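Local coordinates for protein Hcp1 family type VI secretion system effector (Salmonella typhimurium, PDB 5XHH) that probably assembles into stacked hexameric rings that form the inner tube of the type VI secretion system, through which effectors are delivered, at residues A[56-62]-A[121-127]. Sequence-based numbering, arbitrary orientation.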
# COMPACT_ATOMS: atom_id res chain seq x y z
N LEU A 56 1.25 -4.13 4.13
CA LEU A 56 1.08 -3.98 2.70
C LEU A 56 2.42 -4.24 2.02
O LEU A 56 3.40 -3.53 2.28
CB LEU A 56 0.58 -2.57 2.38
CG LEU A 56 0.54 -2.27 0.87
CD1 LEU A 56 -0.49 -3.17 0.13
CD2 LEU A 56 0.25 -0.81 0.64
N ASP A 57 2.48 -5.26 1.16
CA ASP A 57 3.65 -5.52 0.32
C ASP A 57 3.35 -5.00 -1.08
O ASP A 57 2.33 -5.38 -1.67
CB ASP A 57 3.97 -7.02 0.32
CG ASP A 57 5.17 -7.40 -0.57
OD1 ASP A 57 5.23 -7.01 -1.76
OD2 ASP A 57 6.06 -8.12 -0.09
N PHE A 58 4.21 -4.14 -1.62
CA PHE A 58 4.02 -3.71 -3.00
C PHE A 58 5.35 -3.64 -3.73
O PHE A 58 6.41 -3.59 -3.11
CB PHE A 58 3.25 -2.37 -3.09
CG PHE A 58 4.06 -1.15 -2.72
CD1 PHE A 58 4.76 -0.45 -3.69
CD2 PHE A 58 4.05 -0.66 -1.44
CE1 PHE A 58 5.50 0.68 -3.36
CE2 PHE A 58 4.77 0.49 -1.10
CZ PHE A 58 5.49 1.16 -2.07
N ASP A 59 5.27 -3.66 -5.05
CA ASP A 59 6.43 -3.60 -5.95
C ASP A 59 6.30 -2.36 -6.82
O ASP A 59 5.20 -2.02 -7.29
CB ASP A 59 6.50 -4.87 -6.82
CG ASP A 59 7.84 -5.03 -7.56
OD1 ASP A 59 8.86 -4.36 -7.23
OD2 ASP A 59 7.88 -5.87 -8.49
N HIS A 60 7.41 -1.66 -7.04
CA HIS A 60 7.38 -0.60 -8.05
C HIS A 60 8.75 -0.53 -8.71
O HIS A 60 9.73 -1.08 -8.20
CB HIS A 60 6.98 0.75 -7.44
CG HIS A 60 8.02 1.34 -6.53
ND1 HIS A 60 8.43 2.66 -6.62
CD2 HIS A 60 8.75 0.79 -5.53
CE1 HIS A 60 9.36 2.89 -5.72
NE2 HIS A 60 9.58 1.77 -5.04
N TYR A 61 8.81 0.13 -9.86
CA TYR A 61 10.11 0.47 -10.43
C TYR A 61 10.80 1.45 -9.50
O TYR A 61 10.15 2.27 -8.85
CB TYR A 61 9.96 1.07 -11.83
CG TYR A 61 9.52 0.06 -12.86
CD1 TYR A 61 10.26 -1.09 -13.08
CD2 TYR A 61 8.37 0.26 -13.61
CE1 TYR A 61 9.87 -2.02 -14.00
CE2 TYR A 61 7.97 -0.68 -14.56
CZ TYR A 61 8.72 -1.82 -14.74
OH TYR A 61 8.36 -2.77 -15.65
N ILE A 62 12.13 1.34 -9.40
CA ILE A 62 12.84 2.31 -8.58
C ILE A 62 12.59 3.69 -9.17
O ILE A 62 12.72 3.89 -10.38
CB ILE A 62 14.34 1.97 -8.50
CG1 ILE A 62 14.52 0.64 -7.77
CG2 ILE A 62 15.09 3.12 -7.80
CD1 ILE A 62 15.95 0.13 -7.72
N SER A 121 15.08 -2.19 -12.93
CA SER A 121 15.42 -1.75 -11.59
C SER A 121 14.11 -1.56 -10.85
O SER A 121 13.36 -0.64 -11.16
CB SER A 121 16.23 -0.45 -11.60
OG SER A 121 15.56 0.54 -12.37
N ARG A 122 13.84 -2.45 -9.88
CA ARG A 122 12.58 -2.45 -9.14
C ARG A 122 12.86 -2.59 -7.65
O ARG A 122 14.01 -2.66 -7.21
CB ARG A 122 11.64 -3.55 -9.60
CG ARG A 122 12.17 -4.95 -9.53
CD ARG A 122 11.11 -5.90 -10.04
NE ARG A 122 10.75 -5.64 -11.44
CZ ARG A 122 9.58 -5.99 -11.98
NH1 ARG A 122 8.66 -6.60 -11.25
NH2 ARG A 122 9.33 -5.73 -13.26
N GLU A 123 11.80 -2.60 -6.87
CA GLU A 123 11.93 -2.40 -5.43
C GLU A 123 10.67 -2.89 -4.75
O GLU A 123 9.57 -2.37 -5.03
CB GLU A 123 12.18 -0.93 -5.14
CG GLU A 123 12.48 -0.59 -3.71
CD GLU A 123 12.87 0.87 -3.57
OE1 GLU A 123 14.08 1.13 -3.43
OE2 GLU A 123 11.98 1.75 -3.61
N THR A 124 10.83 -3.87 -3.87
CA THR A 124 9.76 -4.33 -3.00
C THR A 124 9.75 -3.51 -1.72
O THR A 124 10.80 -3.17 -1.18
CB THR A 124 9.94 -5.82 -2.68
OG1 THR A 124 9.79 -6.56 -3.89
CG2 THR A 124 8.90 -6.31 -1.67
N VAL A 125 8.55 -3.16 -1.26
CA VAL A 125 8.36 -2.29 -0.12
C VAL A 125 7.28 -2.89 0.77
O VAL A 125 6.25 -3.37 0.27
CB VAL A 125 7.96 -0.86 -0.55
CG1 VAL A 125 7.79 0.04 0.68
CG2 VAL A 125 8.97 -0.29 -1.53
N GLU A 126 7.51 -2.87 2.07
CA GLU A 126 6.48 -3.23 3.03
C GLU A 126 6.19 -2.03 3.90
O GLU A 126 7.13 -1.40 4.43
CB GLU A 126 6.91 -4.41 3.87
CG GLU A 126 7.01 -5.71 3.10
CD GLU A 126 7.37 -6.86 4.02
OE1 GLU A 126 7.04 -6.75 5.22
OE2 GLU A 126 7.97 -7.85 3.54
N LEU A 127 4.90 -1.73 4.05
CA LEU A 127 4.38 -0.68 4.91
C LEU A 127 3.45 -1.32 5.93
O LEU A 127 2.49 -2.00 5.56
CB LEU A 127 3.60 0.37 4.12
CG LEU A 127 4.17 1.00 2.85
CD1 LEU A 127 3.11 1.88 2.21
CD2 LEU A 127 5.43 1.79 3.14
O HOH W 1 6.61 -6.98 -4.04
O HOH W 2 10.63 -5.90 -6.20
O HOH W 3 13.78 2.54 -12.32
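Two central strands of a four-stranded antiparallel sheet pair here, part of the β-barrel typical of Hcp proteins. Start at Leu56: its N and O bond Leu127 O and N at 2.8 and 2.9 Å, and its side chain lies beside that of Leu127 on the buried face. Asp57 turns to the other face; its OD1 pairs with Arg31 on the adjoining strand 29-36 and takes a bond from a water that also reaches Thr124 OG1. Phe58 repeats the two-bond pattern with Val125, both N to O distances 2.9 Å, and Val125 CB sits over its ring, 3.8 Å from the centroid, a CH-pi contact. Asp59, back among the polar side chains, forms a salt bridge from OD2 to Arg122 NH1 at 3.0 Å, while Arg122 NE is held by Ile119 O. At His60 the buried face turns polar: His60 NE2 donates to Glu123 OE2 at 2.8 Å, near the plane of the ring, and Ser66 of helix 66-75 also bonds that oxygen. Past Tyr61, as the chain leaves the strand, Ile62 N still donates to Ser121 O at 2.9 Å, and a water donates to Ile62 O at 2.6 Å while lying 2.7 Å from Ser121 OG.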